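Side-chain contacts in intramolecular trans-sialidase (PDB 3SLI), which catalyses the cleavage of sialic acid from sialoglycoconjugates by an intramolecular transfer that yields 2,7-anhydro-Neu5Ac in place of free sialic acid: residues A[67-72]-A[141-146]; A[247-252]-A[256-261]; A[299-304]-A[494-499]; A[409-412]-A[417-420]; A[541-546]-A[609-614]. All blocks are in the same frame, centred on the assembly; numbering follows the deposited sequence.

Contact 1 of 5, residues A[67-72]-A[141-146]; sequences RHFHIY and FKFISD
Phe69, on the extended strand 67-74, comes closest to a short 3-10 turn that begins at Ile144, their CA atoms 6.8 Å apart, and no backbone hydrogen bond joins the two segments. The contact is made by side chains alone. Phe69 points toward 141-146 with CG anti to its own N (chi1 159°), which presents one ring face to Phe143. The edge of Phe143 meets that face near its rim, CE1 to CE1 at 4.1 Å, in an edge-to-face pair with ring planes at 59° and centroids 5.3 Å apart. Ile144 sends its long branch to the same ring, where CD1 lies 4.1 Å from Phe69 CD2, while its CG1 rests over a face of Phe143. Flat rings and a branched aliphatic chain suit this buried place because they fill it without needing polar partners. The turn is fixed by Asp146: its OD2 accepts from Phe143 N at 2.9 Å through the anti lone pair, and Asp146 N binds Phe143 O. Phe69 also touches Leu115, and Phe143 touches Ala117, both on strand 107-118 of the other sheet. Such apolar filling between facing antiparallel sheets is characteristic of the concanavalin-like beta sandwich.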
# COMPACT_ATOMS: atom_id res chain seq x y z
N ARG A 67 23.62 26.39 13.99
CA ARG A 67 24.30 25.70 15.08
C ARG A 67 23.25 25.25 16.10
O ARG A 67 22.87 26.00 17.00
CB ARG A 67 25.31 26.63 15.75
CG ARG A 67 26.40 27.13 14.82
CD ARG A 67 27.39 28.02 15.56
NE ARG A 67 28.29 28.71 14.65
CZ ARG A 67 29.38 28.17 14.10
NH1 ARG A 67 29.73 26.92 14.36
NH2 ARG A 67 30.12 28.90 13.28
N HIS A 68 22.78 24.01 15.94
CA HIS A 68 21.77 23.48 16.84
C HIS A 68 21.48 22.01 16.57
O HIS A 68 21.86 21.46 15.54
CB HIS A 68 20.45 24.27 16.71
CG HIS A 68 19.90 24.30 15.31
ND1 HIS A 68 19.87 25.45 14.55
CD2 HIS A 68 19.35 23.33 14.54
CE1 HIS A 68 19.33 25.19 13.37
NE2 HIS A 68 19.01 23.91 13.34
N PHE A 69 20.78 21.39 17.52
CA PHE A 69 20.33 20.02 17.40
C PHE A 69 18.85 20.07 17.74
O PHE A 69 18.45 20.76 18.68
CB PHE A 69 21.02 19.09 18.41
CG PHE A 69 20.26 17.81 18.67
CD1 PHE A 69 20.29 16.76 17.74
CD2 PHE A 69 19.45 17.68 19.80
CE1 PHE A 69 19.53 15.61 17.94
CE2 PHE A 69 18.68 16.54 20.01
CZ PHE A 69 18.72 15.50 19.07
N HIS A 70 18.02 19.36 16.97
CA HIS A 70 16.60 19.33 17.26
C HIS A 70 15.92 18.07 16.74
O HIS A 70 16.41 17.44 15.79
CB HIS A 70 15.88 20.62 16.78
CG HIS A 70 15.46 20.61 15.33
ND1 HIS A 70 16.36 20.48 14.29
CD2 HIS A 70 14.25 20.79 14.76
CE1 HIS A 70 15.71 20.60 13.14
NE2 HIS A 70 14.43 20.79 13.40
N ILE A 71 14.87 17.65 17.45
CA ILE A 71 14.06 16.50 17.06
C ILE A 71 12.76 17.20 16.66
O ILE A 71 12.24 17.99 17.43
CB ILE A 71 13.75 15.58 18.27
CG1 ILE A 71 15.04 15.03 18.87
CG2 ILE A 71 12.84 14.42 17.83
CD1 ILE A 71 14.82 14.24 20.16
N TYR A 72 12.25 16.91 15.46
CA TYR A 72 11.04 17.58 14.98
C TYR A 72 10.05 16.62 14.32
O TYR A 72 10.39 15.48 14.00
CB TYR A 72 11.42 18.67 13.95
CG TYR A 72 11.96 18.12 12.64
CD1 TYR A 72 11.10 17.70 11.62
CD2 TYR A 72 13.33 17.91 12.46
CE1 TYR A 72 11.57 17.08 10.47
CE2 TYR A 72 13.82 17.29 11.30
CZ TYR A 72 12.93 16.87 10.32
OH TYR A 72 13.40 16.23 9.19
N PHE A 141 31.49 10.54 14.70
CA PHE A 141 30.33 10.73 15.54
C PHE A 141 30.33 12.12 16.19
O PHE A 141 31.35 12.59 16.71
CB PHE A 141 30.26 9.64 16.61
CG PHE A 141 29.03 9.72 17.49
CD1 PHE A 141 27.83 9.17 17.06
CD2 PHE A 141 29.07 10.37 18.72
CE1 PHE A 141 26.69 9.26 17.86
CE2 PHE A 141 27.93 10.47 19.52
CZ PHE A 141 26.74 9.91 19.08
N LYS A 142 29.17 12.78 16.17
CA LYS A 142 29.03 14.12 16.74
C LYS A 142 27.78 14.21 17.61
O LYS A 142 26.83 13.44 17.44
CB LYS A 142 28.91 15.17 15.63
CG LYS A 142 30.04 15.21 14.60
CD LYS A 142 31.33 15.70 15.22
CE LYS A 142 32.45 15.68 14.20
NZ LYS A 142 33.72 16.17 14.80
N PHE A 143 27.78 15.14 18.56
CA PHE A 143 26.60 15.38 19.37
C PHE A 143 26.60 16.82 19.90
O PHE A 143 27.35 17.66 19.41
CB PHE A 143 26.36 14.34 20.46
CG PHE A 143 24.90 14.17 20.81
CD1 PHE A 143 23.95 14.01 19.80
CD2 PHE A 143 24.46 14.25 22.13
CE1 PHE A 143 22.58 13.94 20.09
CE2 PHE A 143 23.09 14.18 22.44
CZ PHE A 143 22.15 14.02 21.42
N ILE A 144 25.76 17.10 20.88
CA ILE A 144 25.64 18.46 21.41
C ILE A 144 26.96 19.09 21.85
O ILE A 144 27.18 20.29 21.64
CB ILE A 144 24.56 18.50 22.52
CG1 ILE A 144 23.21 18.06 21.92
CG2 ILE A 144 24.46 19.90 23.12
CD1 ILE A 144 22.08 17.94 22.91
N SER A 145 27.87 18.28 22.37
CA SER A 145 29.18 18.76 22.80
C SER A 145 30.00 19.35 21.65
O SER A 145 30.95 20.11 21.88
CB SER A 145 29.97 17.61 23.44
OG SER A 145 30.00 16.48 22.58
N ASP A 146 29.62 19.01 20.42
CA ASP A 146 30.33 19.47 19.23
C ASP A 146 29.75 20.74 18.59
O ASP A 146 30.30 21.24 17.61
CB ASP A 146 30.42 18.35 18.19
CG ASP A 146 31.16 17.14 18.72
OD1 ASP A 146 32.36 17.25 19.03
OD2 ASP A 146 30.54 16.07 18.81

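Contact 2 of 5, residues A[247-252]-A[256-261]; sequences FAKSTD and TWSEPT
Asp252 grips Thr256 with both carboxylate oxygens. OD1 accepts from Thr256 N at 3.0 Å through its syn lone pair, nearly straight at 170°, and OD2 accepts a hydrogen bond from Thr256 OG1 at 2.7 Å, 35° out of the carboxylate plane. Aspartate suits this place because its short arm carries two acceptors; threonine answers with an amide and a hydroxyl. Beside them the hydroxyl of Ser250, anti to the backbone N (chi1 168°), reaches Thr256 O at 2.9 Å and Asp252 OD1 at 2.8 Å from OG, its one proton within reach of both, and it is also hydrogen-bonded to Gly254 N. Ser250 CB, placed by the backbone, lies over a face of Trp257, 3.6 Å from the centroid of the six-membered ring, a CH-pi contact. These residues make the Asp box, Ser-X-Asp-X-Gly-X-Thr-Trp, the hallmark turn of sialidase blades.

Farther along, Ser258 N bonds to Lys249 O, while Ser258 OG stands in for a backbone carbonyl and accepts from Lys249 N at 3.1 Å. Phe247 and Thr261 then close an antiparallel hydrogen-bonded pair, Thr261 N to Phe247 O being 2.8 Å. The box thus turns the chain between strands 243-250 and 261-264, the last two of a four-stranded sheet. Trp257 reaches back across to Val225 and Ser227 of strand 225-232 and meets Phe667 edge to face.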
# COMPACT_ATOMS: atom_id res chain seq x y z
N PHE A 247 -2.37 -13.20 2.12
CA PHE A 247 -3.76 -13.40 2.54
C PHE A 247 -3.83 -13.68 4.04
O PHE A 247 -2.92 -14.31 4.60
CB PHE A 247 -4.32 -14.59 1.74
CG PHE A 247 -5.72 -14.99 2.13
CD1 PHE A 247 -6.83 -14.37 1.56
CD2 PHE A 247 -5.93 -16.03 3.04
CE1 PHE A 247 -8.13 -14.77 1.89
CE2 PHE A 247 -7.22 -16.44 3.37
CZ PHE A 247 -8.32 -15.81 2.79
N ALA A 248 -4.89 -13.21 4.70
CA ALA A 248 -5.10 -13.45 6.13
C ALA A 248 -6.59 -13.36 6.44
O ALA A 248 -7.34 -12.73 5.70
CB ALA A 248 -4.33 -12.42 6.98
N LYS A 249 -7.02 -13.99 7.53
CA LYS A 249 -8.42 -13.96 7.92
C LYS A 249 -8.61 -13.76 9.42
O LYS A 249 -7.71 -14.01 10.23
CB LYS A 249 -9.14 -15.24 7.46
CG LYS A 249 -8.64 -16.52 8.12
CD LYS A 249 -9.42 -17.72 7.63
CE LYS A 249 -8.84 -19.00 8.19
NZ LYS A 249 -9.43 -20.20 7.55
N SER A 250 -9.80 -13.29 9.78
CA SER A 250 -10.16 -13.04 11.16
C SER A 250 -11.50 -13.69 11.41
O SER A 250 -12.45 -13.48 10.65
CB SER A 250 -10.25 -11.54 11.43
OG SER A 250 -10.86 -11.28 12.69
N THR A 251 -11.59 -14.48 12.48
CA THR A 251 -12.82 -15.16 12.85
C THR A 251 -13.45 -14.53 14.09
O THR A 251 -14.35 -15.11 14.70
CB THR A 251 -12.56 -16.66 13.10
OG1 THR A 251 -11.54 -16.81 14.09
CG2 THR A 251 -12.11 -17.34 11.80
N ASP A 252 -12.97 -13.35 14.47
CA ASP A 252 -13.50 -12.65 15.63
C ASP A 252 -13.86 -11.19 15.33
O ASP A 252 -13.57 -10.29 16.12
CB ASP A 252 -12.53 -12.75 16.82
CG ASP A 252 -11.16 -12.13 16.55
OD1 ASP A 252 -10.90 -11.63 15.43
OD2 ASP A 252 -10.32 -12.16 17.47
N THR A 256 -8.41 -10.03 15.70
CA THR A 256 -7.11 -10.67 15.56
C THR A 256 -7.09 -11.36 14.19
O THR A 256 -8.14 -11.78 13.69
CB THR A 256 -6.82 -11.68 16.70
OG1 THR A 256 -7.82 -12.70 16.73
CG2 THR A 256 -6.80 -10.96 18.05
N TRP A 257 -5.90 -11.48 13.61
CA TRP A 257 -5.75 -12.06 12.29
C TRP A 257 -4.81 -13.25 12.31
O TRP A 257 -3.86 -13.29 13.10
CB TRP A 257 -5.24 -10.99 11.32
CG TRP A 257 -6.20 -9.83 11.18
CD1 TRP A 257 -6.33 -8.75 12.02
CD2 TRP A 257 -7.23 -9.69 10.20
NE1 TRP A 257 -7.38 -7.96 11.62
CE2 TRP A 257 -7.95 -8.51 10.51
CE3 TRP A 257 -7.62 -10.45 9.08
CZ2 TRP A 257 -9.05 -8.07 9.74
CZ3 TRP A 257 -8.71 -10.01 8.32
CH2 TRP A 257 -9.41 -8.84 8.65
N SER A 258 -5.09 -14.22 11.45
CA SER A 258 -4.29 -15.44 11.35
C SER A 258 -2.91 -15.16 10.77
O SER A 258 -2.65 -14.06 10.26
CB SER A 258 -4.99 -16.42 10.40
OG SER A 258 -5.06 -15.90 9.07
N GLU A 259 -2.04 -16.16 10.81
CA GLU A 259 -0.71 -16.05 10.21
C GLU A 259 -1.00 -15.89 8.72
O GLU A 259 -1.82 -16.63 8.17
CB GLU A 259 0.06 -17.34 10.39
CG GLU A 259 1.23 -17.24 11.31
CD GLU A 259 1.96 -18.56 11.45
OE1 GLU A 259 1.69 -19.49 10.65
OE2 GLU A 259 2.80 -18.66 12.36
N PRO A 260 -0.35 -14.92 8.05
CA PRO A 260 -0.60 -14.74 6.62
C PRO A 260 -0.07 -15.88 5.75
O PRO A 260 0.89 -16.58 6.13
CB PRO A 260 0.11 -13.42 6.31
CG PRO A 260 1.26 -13.44 7.28
CD PRO A 260 0.59 -13.91 8.55
N THR A 261 -0.72 -16.09 4.61
CA THR A 261 -0.32 -17.09 3.63
C THR A 261 -0.01 -16.35 2.32
O THR A 261 -0.23 -15.13 2.22
CB THR A 261 -1.42 -18.18 3.41
OG1 THR A 261 -2.69 -17.55 3.20
CG2 THR A 261 -1.50 -19.11 4.61
O HOH W 1 -3.95 -17.05 6.14
O HOH W 2 -9.33 -14.39 14.31

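Contact 3 of 5, residues A[299-304]-A[494-499]; sequences LEDKLT and DDHGDN
Two torsions bring Asp301 and His496 together: Asp301 holds CG anti to its backbone N (chi1 -179°), whereas His496 has CG beside its own N (chi1 -50°). His496 occupies a variable position in a variant of the Asp box, the sialidase turn that here runs from Ser493 to Trp500 between strands 488-493 and 501-504. It stands in a type I' turn from Asp495 to Asp498, whose backbone angles suit the glycine at 497. Asn499 takes the usual threonine place: its N bonds to Asp495 OD1, and its ND2 gives the side-chain bond to Asp495 OD2.

On the facing segment, which follows strand 292-300 on the way to strand 307-314, Asp301 is held by an Asx turn, its OD1 accepting from Leu303 N at 3.0 Å; OD2 is directed to the imidazole. Leu303 CD2 comes to the ring edge, 4.1 Å from His496 NE2. One water links Thr304 OG1, at 2.6 Å, to His496 O. The carboxylate and imidazole planes are 34° apart. Asp301 OD2 lies in the ring plane at its edge, 2.9 Å from the atom modelled as His496 CD2, an approach so short for carbon that the assignment of that ring atom is doubtful.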
# COMPACT_ATOMS: atom_id res chain seq x y z
N LEU A 299 -13.44 -11.76 -3.88
CA LEU A 299 -14.86 -11.86 -4.20
C LEU A 299 -15.50 -13.11 -3.60
O LEU A 299 -14.85 -14.16 -3.53
CB LEU A 299 -15.03 -11.90 -5.73
CG LEU A 299 -16.44 -12.13 -6.30
CD1 LEU A 299 -17.38 -11.00 -5.91
CD2 LEU A 299 -16.34 -12.27 -7.82
N GLU A 300 -16.75 -12.99 -3.16
CA GLU A 300 -17.47 -14.14 -2.62
C GLU A 300 -18.75 -14.43 -3.43
O GLU A 300 -19.48 -13.52 -3.82
CB GLU A 300 -17.88 -13.93 -1.16
CG GLU A 300 -18.50 -15.20 -0.55
CD GLU A 300 -19.34 -14.97 0.70
OE1 GLU A 300 -19.50 -13.81 1.14
OE2 GLU A 300 -19.87 -15.97 1.24
N ASP A 301 -18.98 -15.70 -3.72
CA ASP A 301 -20.20 -16.10 -4.40
C ASP A 301 -21.07 -16.55 -3.23
O ASP A 301 -20.88 -17.66 -2.70
CB ASP A 301 -19.95 -17.27 -5.35
CG ASP A 301 -21.20 -17.70 -6.10
OD1 ASP A 301 -22.31 -17.63 -5.54
OD2 ASP A 301 -21.06 -18.12 -7.27
N LYS A 302 -21.98 -15.69 -2.79
CA LYS A 302 -22.85 -16.01 -1.66
C LYS A 302 -23.73 -17.24 -1.84
O LYS A 302 -24.17 -17.84 -0.86
CB LYS A 302 -23.70 -14.81 -1.25
CG LYS A 302 -22.87 -13.67 -0.69
CD LYS A 302 -23.71 -12.72 0.14
CE LYS A 302 -22.86 -11.59 0.68
NZ LYS A 302 -22.30 -10.80 -0.45
N LEU A 303 -23.99 -17.62 -3.09
CA LEU A 303 -24.81 -18.78 -3.37
C LEU A 303 -24.06 -20.08 -3.06
O LEU A 303 -24.62 -21.01 -2.49
CB LEU A 303 -25.29 -18.74 -4.83
CG LEU A 303 -26.55 -17.90 -5.16
CD1 LEU A 303 -26.78 -16.78 -4.15
CD2 LEU A 303 -26.47 -17.34 -6.58
N THR A 304 -22.77 -20.13 -3.39
CA THR A 304 -21.96 -21.33 -3.16
C THR A 304 -20.98 -21.19 -1.99
O THR A 304 -20.35 -22.17 -1.58
CB THR A 304 -21.13 -21.67 -4.41
OG1 THR A 304 -20.29 -20.56 -4.75
CG2 THR A 304 -22.05 -21.97 -5.59
N ASP A 494 -21.63 -16.00 -15.28
CA ASP A 494 -22.99 -16.41 -14.97
C ASP A 494 -23.04 -17.86 -14.49
O ASP A 494 -24.12 -18.38 -14.19
CB ASP A 494 -23.89 -16.23 -16.20
CG ASP A 494 -24.24 -14.78 -16.47
OD1 ASP A 494 -24.53 -14.04 -15.50
OD2 ASP A 494 -24.23 -14.38 -17.65
N ASP A 495 -21.88 -18.51 -14.44
CA ASP A 495 -21.80 -19.89 -13.99
C ASP A 495 -20.89 -20.05 -12.78
O ASP A 495 -20.04 -20.95 -12.73
CB ASP A 495 -21.40 -20.84 -15.13
CG ASP A 495 -20.07 -20.48 -15.78
OD1 ASP A 495 -19.39 -19.54 -15.33
OD2 ASP A 495 -19.70 -21.17 -16.75
N HIS A 496 -21.03 -19.13 -11.83
CA HIS A 496 -20.28 -19.15 -10.57
C HIS A 496 -18.76 -19.23 -10.67
O HIS A 496 -18.11 -19.92 -9.87
CB HIS A 496 -20.84 -20.26 -9.67
CG HIS A 496 -22.33 -20.21 -9.54
ND1 HIS A 496 -23.16 -21.09 -10.21
CD2 HIS A 496 -23.14 -19.34 -8.90
CE1 HIS A 496 -24.42 -20.74 -10.00
NE2 HIS A 496 -24.44 -19.69 -9.21
N GLY A 497 -18.20 -18.50 -11.62
CA GLY A 497 -16.75 -18.47 -11.77
C GLY A 497 -16.09 -19.46 -12.70
O GLY A 497 -14.88 -19.40 -12.88
N ASP A 498 -16.87 -20.38 -13.27
CA ASP A 498 -16.28 -21.36 -14.18
C ASP A 498 -15.85 -20.72 -15.50
O ASP A 498 -14.81 -21.10 -16.05
CB ASP A 498 -17.25 -22.52 -14.44
CG ASP A 498 -17.48 -23.39 -13.19
OD1 ASP A 498 -16.62 -23.39 -12.27
OD2 ASP A 498 -18.53 -24.07 -13.14
N ASN A 499 -16.61 -19.73 -15.98
CA ASN A 499 -16.29 -19.05 -17.24
C ASN A 499 -16.52 -17.56 -17.14
O ASN A 499 -17.49 -17.11 -16.52
CB ASN A 499 -17.10 -19.64 -18.39
CG ASN A 499 -16.68 -21.04 -18.73
OD1 ASN A 499 -15.65 -21.25 -19.37
ND2 ASN A 499 -17.45 -22.03 -18.28
O HOH W 3 -18.99 -20.97 -6.94

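Contact 4 of 5, residues A[409-412]-A[417-420]; sequences VNMN and NSVF
Met411 carries the contact, just past strand 407-410, where its backbone is still hydrogen-bonded to Leu386 and Leu379 and its side chain turns toward 417-420. Its CG is anti to the backbone N (chi1 -176°) and the chain runs extended through CG to SD; the bend at chi3 (-80°) then turns CE back toward Asn417 O, 3.7 Å away, and Val419 CG1. CG lies 3.4 Å from Ser418 OG. SD accepts a weak hydrogen bond from Val419 N, also 3.4 Å long, and touches Val419 CG2 at 3.7 Å; the two side chains cross at about a right angle.

Next comes Asn412, which points away from 417-420, its OD1 bonded to Phe414 N and its ND2 to Asn378 OD1. It takes part through its backbone: Asn412 O lies 3.2 Å from Ser418 CB. Serine is small enough to fit there, and its hydroxyl turns onward to Phe420 O at 3.0 Å, from above the carbonyl plane. Phe420, at the start of strand 420-422, packs edge to face with Trp342, Phe371 and Tyr352. The contact therefore closes the loop between two strands of an antiparallel sheet. Methionine suits the place because a long, unbranched thioether can lie against a buried mix of methyls and polar atoms, and its sulfur gives Val419 N a weak acceptor.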
# COMPACT_ATOMS: atom_id res chain seq x y z
N VAL A 409 14.56 -24.56 -7.99
CA VAL A 409 13.12 -24.34 -7.95
C VAL A 409 12.56 -24.87 -9.26
O VAL A 409 13.29 -24.97 -10.26
CB VAL A 409 12.74 -22.83 -7.81
CG1 VAL A 409 13.19 -22.30 -6.46
CG2 VAL A 409 13.34 -22.01 -8.95
N ASN A 410 11.30 -25.26 -9.25
CA ASN A 410 10.68 -25.78 -10.46
C ASN A 410 10.64 -24.72 -11.55
O ASN A 410 10.29 -23.56 -11.29
CB ASN A 410 9.27 -26.30 -10.16
CG ASN A 410 9.28 -27.57 -9.34
OD1 ASN A 410 8.38 -27.79 -8.52
ND2 ASN A 410 10.26 -28.42 -9.56
N MET A 411 11.04 -25.11 -12.75
CA MET A 411 11.05 -24.22 -13.91
C MET A 411 9.61 -23.92 -14.32
O MET A 411 8.86 -24.83 -14.65
CB MET A 411 11.78 -24.90 -15.06
CG MET A 411 11.93 -24.04 -16.29
SD MET A 411 12.82 -24.91 -17.56
CE MET A 411 14.54 -24.71 -17.01
N ASN A 412 9.25 -22.65 -14.29
CA ASN A 412 7.90 -22.21 -14.64
C ASN A 412 7.95 -21.40 -15.94
O ASN A 412 8.93 -20.70 -16.21
CB ASN A 412 7.36 -21.36 -13.49
CG ASN A 412 5.92 -20.95 -13.68
OD1 ASN A 412 5.63 -20.05 -14.47
ND2 ASN A 412 5.02 -21.59 -12.96
N ASN A 417 14.62 -17.81 -17.05
CA ASN A 417 15.53 -18.87 -17.51
C ASN A 417 14.82 -20.15 -17.91
O ASN A 417 15.44 -21.21 -18.00
CB ASN A 417 16.61 -19.18 -16.46
CG ASN A 417 17.61 -18.04 -16.29
OD1 ASN A 417 18.19 -17.88 -15.22
ND2 ASN A 417 17.80 -17.24 -17.34
N SER A 418 13.51 -20.07 -18.15
CA SER A 418 12.76 -21.25 -18.55
C SER A 418 13.09 -21.60 -20.00
O SER A 418 13.45 -20.73 -20.79
CB SER A 418 11.26 -20.99 -18.42
OG SER A 418 10.51 -22.16 -18.73
N VAL A 419 12.99 -22.88 -20.33
CA VAL A 419 13.27 -23.34 -21.69
C VAL A 419 12.12 -22.99 -22.63
O VAL A 419 12.32 -22.90 -23.84
CB VAL A 419 13.56 -24.87 -21.74
CG1 VAL A 419 14.82 -25.18 -20.96
CG2 VAL A 419 12.37 -25.67 -21.20
N PHE A 420 10.93 -22.81 -22.06
CA PHE A 420 9.72 -22.43 -22.79
C PHE A 420 9.19 -21.18 -22.10
O PHE A 420 8.76 -21.25 -20.94
CB PHE A 420 8.66 -23.53 -22.71
CG PHE A 420 8.72 -24.52 -23.83
CD1 PHE A 420 8.41 -24.15 -25.13
CD2 PHE A 420 9.05 -25.85 -23.58
CE1 PHE A 420 8.43 -25.07 -26.16
CE2 PHE A 420 9.06 -26.79 -24.60
CZ PHE A 420 8.75 -26.40 -25.90

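Contact 5 of 5, residues A[541-546]-A[609-614]; sequences TSIDGG and TGIDKY
Ile611 lays its CG2 methyl against Thr541, only 3.4 Å from CB, a close approach for two carbons, while CG2 of Thr541 lies 3.9 Å from the same methyl. The two side chains run alongside one another in opposite senses. The other branch of Ile611 crosses Ile543 obliquely, with CG1 to CG1 at 3.5 Å. In Ile543 the bend at chi2 (-59°) turns CD1 over the backbone of Gly610, 3.5 Å from Gly610 O. No hydrogen bond crosses between the segments; branched aliphatic chains suit a seam that rests on shape alone. Thr541 combines both roles: its carbon side meets Ile611, and its hydroxyl is hydrogen-bonded to Lys527 NZ.

The first segment enters an Asp box, Ser-X-Asp-X-Gly-X-Thr-Trp, between the last two strands of the four-stranded sheet that ends with 553-554. Ile543 fills the variable position between its serine and its aspartate. Ser542 OG accepts from Gly546 N at 2.8 Å and, weakly, from Asp544 N, while Asp544 OD2 is bonded to Thr548 OG1. Gly545 and Gly546 both have positive phi, where glycine is at ease.

On the other side, Gly610 at phi 73° turns the chain into a short 3-10 segment, and Lys613 N returns to Gly610 O at 3.1 Å. This is the loop between strands 596-605 and 614-623 of the next four-stranded sheet, and Lys613 NZ ties it down with a salt bridge to Asp605.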
# COMPACT_ATOMS: atom_id res chain seq x y z
N THR A 541 -23.17 3.96 -15.19
CA THR A 541 -24.29 3.12 -14.77
C THR A 541 -24.67 2.06 -15.81
O THR A 541 -24.49 2.27 -17.01
CB THR A 541 -25.53 4.00 -14.46
OG1 THR A 541 -25.18 5.00 -13.49
CG2 THR A 541 -26.69 3.16 -13.90
N SER A 542 -25.12 0.90 -15.33
CA SER A 542 -25.54 -0.20 -16.18
C SER A 542 -26.90 -0.69 -15.71
O SER A 542 -27.11 -0.91 -14.51
CB SER A 542 -24.55 -1.36 -16.11
OG SER A 542 -24.94 -2.43 -16.96
N ILE A 543 -27.81 -0.89 -16.66
CA ILE A 543 -29.16 -1.37 -16.39
C ILE A 543 -29.31 -2.78 -16.94
O ILE A 543 -30.39 -3.36 -16.88
CB ILE A 543 -30.24 -0.47 -17.06
CG1 ILE A 543 -29.95 1.00 -16.82
CG2 ILE A 543 -31.61 -0.76 -16.48
CD1 ILE A 543 -29.90 1.37 -15.36
N ASP A 544 -28.23 -3.34 -17.49
CA ASP A 544 -28.29 -4.68 -18.05
C ASP A 544 -27.25 -5.65 -17.45
O ASP A 544 -26.60 -6.41 -18.18
CB ASP A 544 -28.20 -4.64 -19.58
CG ASP A 544 -26.91 -4.00 -20.09
OD1 ASP A 544 -26.06 -3.56 -19.28
OD2 ASP A 544 -26.75 -3.94 -21.33
N GLY A 545 -27.10 -5.58 -16.14
CA GLY A 545 -26.17 -6.46 -15.45
C GLY A 545 -24.71 -6.30 -15.81
O GLY A 545 -23.94 -7.25 -15.70
N GLY A 546 -24.32 -5.10 -16.23
CA GLY A 546 -22.94 -4.84 -16.58
C GLY A 546 -22.51 -5.12 -18.02
O GLY A 546 -21.31 -5.07 -18.33
N THR A 609 -36.57 6.56 -15.12
CA THR A 609 -36.31 5.14 -15.36
C THR A 609 -34.99 4.98 -16.09
O THR A 609 -34.41 5.96 -16.58
CB THR A 609 -37.44 4.49 -16.17
OG1 THR A 609 -37.55 5.13 -17.45
CG2 THR A 609 -38.76 4.61 -15.43
N GLY A 610 -34.48 3.75 -16.14
CA GLY A 610 -33.23 3.50 -16.83
C GLY A 610 -32.04 4.03 -16.06
O GLY A 610 -32.03 4.04 -14.82
N ILE A 611 -31.05 4.53 -16.78
CA ILE A 611 -29.83 5.04 -16.18
C ILE A 611 -30.00 6.27 -15.28
O ILE A 611 -29.16 6.53 -14.41
CB ILE A 611 -28.77 5.30 -17.25
CG1 ILE A 611 -28.48 3.99 -18.00
CG2 ILE A 611 -27.48 5.79 -16.62
CD1 ILE A 611 -27.63 4.17 -19.23
N ASP A 612 -31.10 7.00 -15.44
CA ASP A 612 -31.33 8.18 -14.61
C ASP A 612 -32.24 7.89 -13.42
O ASP A 612 -32.65 8.81 -12.71
CB ASP A 612 -31.94 9.31 -15.46
CG ASP A 612 -31.01 9.77 -16.56
OD1 ASP A 612 -29.91 10.30 -16.25
OD2 ASP A 612 -31.37 9.60 -17.75
N LYS A 613 -32.54 6.61 -13.20
CA LYS A 613 -33.42 6.22 -12.10
C LYS A 613 -32.94 6.64 -10.71
O LYS A 613 -33.72 7.16 -9.91
CB LYS A 613 -33.67 4.71 -12.13
CG LYS A 613 -34.61 4.21 -11.04
CD LYS A 613 -35.03 2.77 -11.32
CE LYS A 613 -35.87 2.17 -10.21
NZ LYS A 613 -37.14 2.90 -9.99
N TYR A 614 -31.65 6.44 -10.44
CA TYR A 614 -31.10 6.77 -9.13
C TYR A 614 -30.10 7.93 -9.09
O TYR A 614 -29.35 8.16 -10.04
CB TYR A 614 -30.45 5.54 -8.50
CG TYR A 614 -31.38 4.36 -8.31
CD1 TYR A 614 -32.30 4.33 -7.26
CD2 TYR A 614 -31.32 3.26 -9.16
CE1 TYR A 614 -33.14 3.24 -7.06
CE2 TYR A 614 -32.15 2.16 -8.98
CZ TYR A 614 -33.05 2.15 -7.93
OH TYR A 614 -33.84 1.04 -7.72

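From the N terminus, contact 1 closes a loop of 68 residues within the lectin-like sandwich, about 44 Å from contact 2 between centres. Contacts 2, 3 and 5 follow in what is probably the sialidase beta propeller. Contact 2 shuts a tight turn between adjacent strands. Contact 3 spans a far longer loop, from 299-304 to 494-499, and contact 4 is nested inside it as a short closure in a separate antiparallel sheet, inserted between propeller strands. Contact 5 comes after contact 3 has closed and joins two consecutive four-stranded sheets. No loops cross. Contacts 2, 3 and 5 each involve an Asp box, and the nearest atoms of contacts 3 and 5 are about 7 Å apart.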